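Local coordinates for protein EDTA monooxygenase (EDTA-degrading bacterium BNC1, PDB 5DQP) that probably acts as an FMN-dependent monooxygenase that works with a partner flavin reductase in the bacterial degradation of EDTA, at residues 297-309 with 320-334. Residues are numbered along the deposited sequence; the frame is centred on the assembly and turned at random.
Sequences EALSKQLGIDLER and DFNLPKESATPIGIL
Ile305 CG1 lies beside its backbone N (chi1 -70°), as does Phe321 CG (chi1 -60°). The two side chains run side by side, pointing the same way, and Ile305 CD1 lies 3.5 Å from Phe321 CE1, obliquely to the ring. Leu303 CB meets the ring at its edge, near its plane. Leu303 CD2 also touches Leu323 CD2, at 3.8 Å. Leu316 and, from helix 331-344, Val338 and Ala341 also touch the Phe321 side chain. With an alanine at Ile305, the CD1 contact would be lost, which would probably open a gap beside the Phe321 ring and let it shift.

Gly304, with positive phi, is the first residue to leave helical angles, in a Schellman motif. A side chain here would run into Asn322 O. Asn322 N donates to Leu303 O at 3.0 Å. Asn322 ND2 donates to Gly304 O at 2.8 Å, almost straight (173°), with the acceptor in the amide plane. One water links Gln302 O and Ser327 OG, and a second links Asp306 N and Asp320 O. The contact ties the end of helix 292-303 to the loop entering helix 331-344, away from the predicted FMN sites. Asn322 and one water thus supply partners for the carbonyl oxygens of Gln302, Leu303 and Gly304, beside packed apolar side chains.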
loop_
_atom_site.group_PDB
_atom_site.type_symbol
_atom_site.label_atom_id
_atom_site.label_comp_id
_atom_site.label_asym_id
_atom_site.label_seq_id
_atom_site.Cartn_x
_atom_site.Cartn_y
_atom_site.Cartn_z
ATOM N N GLU A 297 25.874 27.280 24.220
ATOM C CA GLU A 297 25.368 28.023 25.372
ATOM C C GLU A 297 23.936 27.596 25.703
ATOM O O GLU A 297 23.594 27.401 26.873
ATOM C CB GLU A 297 25.470 29.539 25.135
ATOM C CG GLU A 297 24.635 30.090 23.966
ATOM C CD GLU A 297 23.228 30.542 24.370
ATOM O OE1 GLU A 297 22.945 30.593 25.590
ATOM O OE2 GLU A 297 22.410 30.846 23.464
ATOM N N ALA A 298 23.095 27.403 24.688
ATOM C CA ALA A 298 21.757 26.886 24.953
ATOM C C ALA A 298 21.808 25.595 25.772
ATOM O O ALA A 298 21.046 25.420 26.727
ATOM C CB ALA A 298 21.011 26.664 23.640
ATOM N N LEU A 299 22.704 24.675 25.418
ATOM C CA LEU A 299 22.748 23.397 26.123
ATOM C C LEU A 299 23.238 23.561 27.561
ATOM O O LEU A 299 22.715 22.914 28.482
ATOM C CB LEU A 299 23.641 22.422 25.361
ATOM C CG LEU A 299 23.694 20.985 25.862
ATOM C CD1 LEU A 299 22.290 20.364 25.914
ATOM C CD2 LEU A 299 24.615 20.184 24.950
ATOM N N SER A 300 24.247 24.407 27.779
ATOM C CA SER A 300 24.795 24.547 29.125
ATOM C C SER A 300 23.751 25.110 30.079
ATOM O O SER A 300 23.704 24.736 31.254
ATOM C CB SER A 300 26.040 25.439 29.109
ATOM O OG SER A 300 25.702 26.745 28.658
ATOM N N LYS A 301 22.911 26.021 29.597
ATOM C CA LYS A 301 21.821 26.503 30.433
ATOM C C LYS A 301 20.836 25.377 30.733
ATOM O O LYS A 301 20.404 25.200 31.880
ATOM C CB LYS A 301 21.127 27.692 29.755
ATOM C CG LYS A 301 22.102 28.796 29.335
ATOM C CD LYS A 301 21.371 30.072 28.929
ATOM C CE LYS A 301 20.745 29.986 27.552
ATOM N NZ LYS A 301 19.783 31.104 27.341
ATOM N N GLN A 302 20.490 24.585 29.726
ATOM C CA GLN A 302 19.516 23.526 29.966
ATOM C C GLN A 302 19.997 22.546 31.022
ATOM O O GLN A 302 19.184 21.987 31.771
ATOM C CB GLN A 302 19.199 22.799 28.671
ATOM C CG GLN A 302 18.124 23.499 27.851
ATOM C CD GLN A 302 17.868 22.773 26.554
ATOM O OE1 GLN A 302 18.804 22.274 25.935
ATOM N NE2 GLN A 302 16.601 22.684 26.145
ATOM N N LEU A 303 21.309 22.340 31.110
ATOM C CA LEU A 303 21.874 21.384 32.042
ATOM C C LEU A 303 22.457 22.064 33.263
ATOM O O LEU A 303 22.988 21.375 34.136
ATOM C CB LEU A 303 22.958 20.547 31.353
ATOM C CG LEU A 303 22.563 19.747 30.103
ATOM C CD1 LEU A 303 23.803 19.320 29.353
ATOM C CD2 LEU A 303 21.703 18.543 30.440
ATOM N N GLY A 304 22.380 23.394 33.332
ATOM C CA GLY A 304 22.899 24.130 34.475
ATOM C C GLY A 304 24.406 24.074 34.607
ATOM O O GLY A 304 24.924 24.044 35.726
ATOM N N ILE A 305 25.124 24.029 33.493
ATOM C CA ILE A 305 26.581 24.066 33.501
ATOM C C ILE A 305 27.038 25.521 33.432
ATOM O O ILE A 305 26.712 26.240 32.478
ATOM C CB ILE A 305 27.156 23.255 32.331
ATOM C CG1 ILE A 305 26.915 21.750 32.552
ATOM C CG2 ILE A 305 28.642 23.586 32.152
ATOM C CD1 ILE A 305 27.107 20.895 31.314
ATOM N N ASP A 306 27.813 25.953 34.429
ATOM C CA ASP A 306 28.262 27.348 34.527
ATOM C C ASP A 306 29.485 27.568 33.635
ATOM O O ASP A 306 30.612 27.254 34.014
ATOM C CB ASP A 306 28.566 27.698 35.984
ATOM C CG ASP A 306 29.101 29.116 36.150
ATOM O OD1 ASP A 306 29.060 29.895 35.173
ATOM O OD2 ASP A 306 29.559 29.457 37.260
ATOM N N LEU A 307 29.280 28.139 32.460
ATOM C CA LEU A 307 30.406 28.274 31.528
ATOM C C LEU A 307 31.405 29.333 31.925
ATOM O O LEU A 307 32.282 29.632 31.094
ATOM C CB LEU A 307 29.913 28.578 30.115
ATOM C CG LEU A 307 29.182 27.457 29.382
ATOM C CD1 LEU A 307 28.761 27.961 28.031
ATOM C CD2 LEU A 307 30.046 26.202 29.268
ATOM N N GLU A 308 31.296 29.941 33.082
ATOM C CA GLU A 308 32.385 30.748 33.596
ATOM C C GLU A 308 33.405 29.962 34.391
ATOM O O GLU A 308 34.529 30.355 34.462
ATOM C CB GLU A 308 31.872 31.908 34.410
ATOM C CG GLU A 308 31.637 33.131 33.573
ATOM C CD GLU A 308 30.604 32.911 32.506
ATOM O OE1 GLU A 308 30.899 32.264 31.473
ATOM O OE2 GLU A 308 29.484 33.376 32.705
ATOM N N ARG A 309 32.982 28.883 35.013
ATOM C CA ARG A 309 33.863 27.981 35.725
ATOM C C ARG A 309 34.247 26.754 34.907
ATOM O O ARG A 309 35.250 26.108 35.232
ATOM C CB ARG A 309 33.207 27.529 37.037
ATOM C CG ARG A 309 33.051 28.637 38.067
ATOM C CD ARG A 309 32.462 28.119 39.377
ATOM N NE ARG A 309 32.805 29.003 40.489
ATOM C CZ ARG A 309 31.966 29.863 41.065
ATOM N NH1 ARG A 309 32.386 30.628 42.067
ATOM N NH2 ARG A 309 30.707 29.952 40.658
ATOM N N ASP A 320 29.366 19.182 37.882
ATOM C CA ASP A 320 29.222 20.323 36.988
ATOM C C ASP A 320 27.774 20.591 36.614
ATOM O O ASP A 320 27.448 21.713 36.224
ATOM C CB ASP A 320 30.009 20.118 35.693
ATOM C CG ASP A 320 31.506 19.977 35.912
ATOM O OD1 ASP A 320 32.065 20.615 36.828
ATOM O OD2 ASP A 320 32.126 19.226 35.129
ATOM N N PHE A 321 26.905 19.587 36.709
ATOM C CA PHE A 321 25.526 19.704 36.246
ATOM C C PHE A 321 24.618 20.219 37.353
ATOM O O PHE A 321 24.726 19.793 38.504
ATOM C CB PHE A 321 25.006 18.354 35.771
ATOM C CG PHE A 321 25.782 17.768 34.628
ATOM C CD1 PHE A 321 25.526 18.169 33.329
ATOM C CD2 PHE A 321 26.757 16.808 34.854
ATOM C CE1 PHE A 321 26.235 17.632 32.269
ATOM C CE2 PHE A 321 27.469 16.261 33.792
ATOM C CZ PHE A 321 27.195 16.674 32.496
ATOM N N ASN A 322 23.704 21.128 36.994
ATOM C CA ASN A 322 22.666 21.595 37.921
ATOM C C ASN A 322 21.348 21.567 37.148
ATOM O O ASN A 322 20.914 22.570 36.576
ATOM C CB ASN A 322 23.003 22.988 38.478
ATOM C CG ASN A 322 24.370 23.034 39.140
ATOM O OD1 ASN A 322 24.522 22.671 40.310
ATOM N ND2 ASN A 322 25.377 23.468 38.387
ATOM N N LEU A 323 20.728 20.395 37.096
ATOM C CA LEU A 323 19.552 20.239 36.256
ATOM C C LEU A 323 18.396 21.039 36.845
ATOM O O LEU A 323 18.073 20.876 38.028
ATOM C CB LEU A 323 19.157 18.772 36.112
ATOM C CG LEU A 323 20.124 17.851 35.361
ATOM C CD1 LEU A 323 19.470 16.493 35.109
ATOM C CD2 LEU A 323 20.613 18.479 34.058
ATOM N N PRO A 324 17.749 21.893 36.064
ATOM C CA PRO A 324 16.597 22.633 36.592
ATOM C C PRO A 324 15.503 21.683 37.064
ATOM O O PRO A 324 15.227 20.658 36.435
ATOM C CB PRO A 324 16.146 23.487 35.401
ATOM C CG PRO A 324 16.738 22.823 34.188
ATOM C CD PRO A 324 18.027 22.197 34.649
ATOM N N LYS A 325 14.904 22.025 38.211
ATOM C CA LYS A 325 13.807 21.237 38.768
ATOM C C LYS A 325 12.714 21.030 37.731
ATOM O O LYS A 325 12.350 19.897 37.397
ATOM C CB LYS A 325 13.240 21.931 40.008
ATOM N N GLU A 326 12.176 22.132 37.216
ATOM C CA GLU A 326 11.252 22.109 36.098
ATOM C C GLU A 326 11.794 22.982 34.977
ATOM O O GLU A 326 12.529 23.944 35.215
ATOM C CB GLU A 326 9.856 22.590 36.501
ATOM C CG GLU A 326 8.830 22.468 35.378
ATOM C CD GLU A 326 8.731 21.056 34.810
ATOM O OE1 GLU A 326 9.528 20.705 33.907
ATOM O OE2 GLU A 326 7.850 20.295 35.273
ATOM N N SER A 327 11.484 22.589 33.752
ATOM C CA SER A 327 11.967 23.245 32.557
ATOM C C SER A 327 11.046 22.917 31.410
ATOM O O SER A 327 10.369 21.954 31.471
ATOM C CB SER A 327 13.400 22.783 32.255
ATOM O OG SER A 327 13.678 22.630 30.896
ATOM N N ALA A 328 11.085 23.698 30.342
ATOM C CA ALA A 328 10.365 23.358 29.119
ATOM C C ALA A 328 10.933 22.119 28.424
ATOM O O ALA A 328 10.428 21.741 27.359
ATOM C CB ALA A 328 10.377 24.541 28.147
ATOM N N THR A 329 11.974 21.498 28.967
ATOM C CA THR A 329 12.514 20.289 28.361
ATOM C C THR A 329 12.363 19.147 29.357
ATOM O O THR A 329 12.834 19.256 30.501
ATOM C CB THR A 329 13.982 20.465 27.938
ATOM O OG1 THR A 329 14.030 21.100 26.653
ATOM C CG2 THR A 329 14.693 19.127 27.845
ATOM N N PRO A 330 11.722 18.044 28.976
ATOM C CA PRO A 330 11.432 16.979 29.944
ATOM C C PRO A 330 12.684 16.518 30.687
ATOM O O PRO A 330 13.744 16.304 30.096
ATOM C CB PRO A 330 10.850 15.861 29.072
ATOM C CG PRO A 330 10.401 16.554 27.807
ATOM C CD PRO A 330 11.360 17.671 27.598
ATOM N N ILE A 331 12.534 16.359 32.002
ATOM C CA ILE A 331 13.638 15.984 32.880
ATOM C C ILE A 331 14.333 14.722 32.383
ATOM O O ILE A 331 15.558 14.591 32.489
ATOM C CB ILE A 331 13.114 15.800 34.314
ATOM C CG1 ILE A 331 14.267 15.548 35.284
ATOM C CG2 ILE A 331 12.106 14.663 34.350
ATOM C CD1 ILE A 331 15.278 16.664 35.298
ATOM N N GLY A 332 13.566 13.767 31.856
ATOM C CA GLY A 332 14.152 12.519 31.397
ATOM C C GLY A 332 15.148 12.704 30.271
ATOM O O GLY A 332 16.135 11.971 30.185
ATOM N N ILE A 333 14.904 13.669 29.383
ATOM C CA ILE A 333 15.887 13.981 28.352
ATOM C C ILE A 333 17.164 14.511 28.996
ATOM O O ILE A 333 18.273 14.058 28.689
ATOM C CB ILE A 333 15.308 14.998 27.348
ATOM C CG1 ILE A 333 13.917 14.573 26.851
ATOM C CG2 ILE A 333 16.310 15.288 26.221
ATOM C CD1 ILE A 333 13.730 13.094 26.677
ATOM N N LEU A 334 17.018 15.486 29.903
ATOM C CA LEU A 334 18.175 16.092 30.562
ATOM C C LEU A 334 18.982 15.037 31.303
ATOM O O LEU A 334 20.211 15.000 31.216
ATOM C CB LEU A 334 17.722 17.202 31.525
ATOM C CG LEU A 334 16.868 18.330 30.923
ATOM C CD1 LEU A 334 16.360 19.304 31.994
ATOM C CD2 LEU A 334 17.635 19.085 29.816
HETATM O O HOH W 1 16.504 22.495 30.237
HETATM O O HOH W 2 28.603 24.199 36.626
#